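Local atomic coordinates of protection of telomeres protein 1 (Schizosaccharomyces pombe, PDB entry 7CUI), a protein that binds single-stranded telomeric DNA, protects the 3'-end telomeric overhang and regulates telomerase and telomere length. Residues F68-Q73 against S77-F82. Numbering follows the deposited sequence.
Sequences FAVLSQ and SYVWMF
Val-70 and Val-79 form an antiparallel hydrogen-bonded pair. Val-70 N donates to Val-79 O at 2.8 Å, and Val-79 N returns a bond to Val-70 O. Ala-69 with Trp-80 and Leu-71 with Tyr-78 are the flanking non-hydrogen-bonded pairs. The directions of segments 69-73 and 77-82 differ by 131°, well short of strictly antiparallel. Near the turn, Ser-72 and Gln-73 both face Ser-77, a classic beta bulge. Ser-77 O accepts from Ser-72 N at 2.9 Å, in its carbonyl plane. Gln-73 N reaches the same oxygen weakly, and Ser-77 N donates to Gln-73 O. Ser-72 OG also bonds Ser-77 O (3.1 Å), from above the carbonyl plane. Its placement between the backbone N and the carbonyl carbon (chi1 52°) brings it there.

Strands 49-73 and 77-87 form this hairpin, in the C-terminal part of the protein. The order of the strands in the closed, curled sheet is that of an OB fold.

At the end away from the turn, Met-81 N donates to Phe-68 O at 3.1 Å, and the same oxygen lies at the edge of the Trp-80 ring. Just beyond, the Phe-68 and Phe-82 rings form an offset stack, with centroids 4.4 Å apart and planes at 12°. Phe-82 CB sits over the centre of the Phe-68 ring, a CH-pi contact. With an alanine in place of Phe-68, the Phe-82 ring would probably lose the partner stacked on one of its faces, and a gap would open towards Leu-127 and Leu-131 of helix 121-135.

Leu-71 CD1 lies over one face of the Tyr-78 ring, 4.0 Å from its centroid. Val-70 CG1 meets CE of Met-81, a selenomethionine, at 3.8 Å. Val-70 and Met-81 each also pack on an apolar side chain of another protein's chain.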
loop_
_atom_site.group_PDB
_atom_site.type_symbol
_atom_site.label_atom_id
_atom_site.label_comp_id
_atom_site.label_asym_id
_atom_site.label_seq_id
_atom_site.Cartn_x
_atom_site.Cartn_y
_atom_site.Cartn_z
ATOM N N PHE A 68 -8.023 -8.563 -3.233
ATOM C CA PHE A 68 -6.851 -7.748 -3.519
ATOM C C PHE A 68 -6.771 -7.356 -4.996
ATOM O O PHE A 68 -5.975 -6.495 -5.355
ATOM C CB PHE A 68 -5.575 -8.435 -3.033
ATOM C CG PHE A 68 -5.057 -7.936 -1.708
ATOM C CD1 PHE A 68 -5.924 -7.660 -0.655
ATOM C CD2 PHE A 68 -3.693 -7.756 -1.506
ATOM C CE1 PHE A 68 -5.438 -7.204 0.562
ATOM C CE2 PHE A 68 -3.209 -7.302 -0.288
ATOM C CZ PHE A 68 -4.081 -7.028 0.744
ATOM N N ALA A 69 -7.571 -7.995 -5.856
ATOM C CA ALA A 69 -7.718 -7.539 -7.231
ATOM C C ALA A 69 -9.187 -7.228 -7.488
ATOM O O ALA A 69 -10.061 -7.988 -7.071
ATOM C CB ALA A 69 -7.196 -8.570 -8.206
ATOM N N VAL A 70 -9.445 -6.111 -8.179
ATOM C CA VAL A 70 -10.809 -5.684 -8.451
ATOM C C VAL A 70 -11.051 -5.676 -9.957
ATOM O O VAL A 70 -10.113 -5.588 -10.745
ATOM C CB VAL A 70 -11.119 -4.310 -7.821
ATOM C CG1 VAL A 70 -11.061 -4.357 -6.299
ATOM C CG2 VAL A 70 -10.222 -3.210 -8.369
ATOM N N LEU A 71 -12.329 -5.756 -10.340
ATOM C CA LEU A 71 -12.724 -5.676 -11.739
ATOM C C LEU A 71 -12.602 -4.229 -12.215
ATOM O O LEU A 71 -13.170 -3.327 -11.604
ATOM C CB LEU A 71 -14.162 -6.192 -11.885
ATOM C CG LEU A 71 -14.667 -6.331 -13.322
ATOM C CD1 LEU A 71 -14.022 -7.527 -14.010
ATOM C CD2 LEU A 71 -16.183 -6.445 -13.360
ATOM N N SER A 72 -11.853 -4.023 -13.307
ATOM C CA SER A 72 -11.689 -2.697 -13.886
ATOM C C SER A 72 -12.517 -2.558 -15.162
ATOM O O SER A 72 -13.310 -1.630 -15.282
ATOM C CB SER A 72 -10.237 -2.355 -14.113
ATOM O OG SER A 72 -9.583 -3.371 -14.856
ATOM N N GLN A 73 -12.324 -3.491 -16.102
ATOM C CA GLN A 73 -13.013 -3.500 -17.385
ATOM C C GLN A 73 -13.732 -4.842 -17.540
ATOM O O GLN A 73 -13.091 -5.891 -17.509
ATOM C CB GLN A 73 -11.992 -3.247 -18.501
ATOM C CG GLN A 73 -12.548 -3.335 -19.918
ATOM C CD GLN A 73 -11.471 -3.546 -20.958
ATOM O OE1 GLN A 73 -10.581 -2.716 -21.139
ATOM N NE2 GLN A 73 -11.552 -4.661 -21.666
ATOM N N SER A 77 -11.548 -8.402 -16.726
ATOM C CA SER A 77 -10.244 -7.762 -16.612
ATOM C C SER A 77 -10.086 -7.140 -15.228
ATOM O O SER A 77 -10.816 -6.213 -14.877
ATOM C CB SER A 77 -10.037 -6.725 -17.679
ATOM O OG SER A 77 -9.874 -7.335 -18.947
ATOM N N TYR A 78 -9.101 -7.636 -14.471
ATOM C CA TYR A 78 -8.906 -7.228 -13.089
ATOM C C TYR A 78 -7.609 -6.430 -12.942
ATOM O O TYR A 78 -6.707 -6.526 -13.773
ATOM C CB TYR A 78 -8.907 -8.456 -12.174
ATOM C CG TYR A 78 -10.236 -9.150 -12.012
ATOM C CD1 TYR A 78 -10.747 -9.973 -13.004
ATOM C CD2 TYR A 78 -10.980 -9.002 -10.849
ATOM C CE1 TYR A 78 -11.967 -10.614 -12.857
ATOM C CE2 TYR A 78 -12.202 -9.636 -10.685
ATOM C CZ TYR A 78 -12.696 -10.448 -11.692
ATOM O OH TYR A 78 -13.895 -11.080 -11.525
ATOM N N VAL A 79 -7.527 -5.635 -11.868
ATOM C CA VAL A 79 -6.311 -4.910 -11.529
ATOM C C VAL A 79 -6.068 -5.019 -10.029
ATOM O O VAL A 79 -7.017 -5.159 -9.255
ATOM C CB VAL A 79 -6.334 -3.429 -11.965
ATOM C CG1 VAL A 79 -6.248 -3.270 -13.477
ATOM C CG2 VAL A 79 -7.511 -2.660 -11.378
ATOM N N TRP A 80 -4.785 -4.940 -9.652
ATOM C CA TRP A 80 -4.389 -4.879 -8.256
ATOM C C TRP A 80 -4.872 -3.566 -7.657
ATOM O O TRP A 80 -4.681 -2.503 -8.243
ATOM C CB TRP A 80 -2.866 -4.979 -8.102
ATOM C CG TRP A 80 -2.251 -6.276 -8.526
ATOM C CD1 TRP A 80 -1.271 -6.446 -9.461
ATOM C CD2 TRP A 80 -2.552 -7.588 -8.017
ATOM N NE1 TRP A 80 -0.950 -7.772 -9.579
ATOM C CE2 TRP A 80 -1.721 -8.497 -8.708
ATOM C CE3 TRP A 80 -3.444 -8.086 -7.057
ATOM C CZ2 TRP A 80 -1.746 -9.870 -8.456
ATOM C CZ3 TRP A 80 -3.477 -9.442 -6.817
ATOM C CH2 TRP A 80 -2.640 -10.319 -7.509
HETATM N N MSE A 81 -5.487 -3.658 -6.478
HETATM C CA MSE A 81 -5.787 -2.478 -5.690
HETATM C C MSE A 81 -5.951 -2.862 -4.223
HETATM O O MSE A 81 -6.887 -3.565 -3.849
HETATM C CB MSE A 81 -7.017 -1.750 -6.240
HETATM C CG MSE A 81 -7.284 -0.452 -5.527
HETATM SE SE MSE A 81 -9.071 0.209 -5.951
HETATM C CE MSE A 81 -10.431 -0.858 -5.011
ATOM N N PHE A 82 -5.007 -2.390 -3.404
ATOM C CA PHE A 82 -5.039 -2.582 -1.964
ATOM C C PHE A 82 -4.228 -1.472 -1.303
ATOM O O PHE A 82 -3.492 -0.751 -1.975
ATOM C CB PHE A 82 -4.539 -3.981 -1.584
ATOM C CG PHE A 82 -3.172 -4.344 -2.110
ATOM C CD1 PHE A 82 -3.031 -4.975 -3.338
ATOM C CD2 PHE A 82 -2.023 -4.070 -1.375
ATOM C CE1 PHE A 82 -1.774 -5.316 -3.819
ATOM C CE2 PHE A 82 -0.767 -4.414 -1.859
ATOM C CZ PHE A 82 -0.643 -5.042 -3.080
#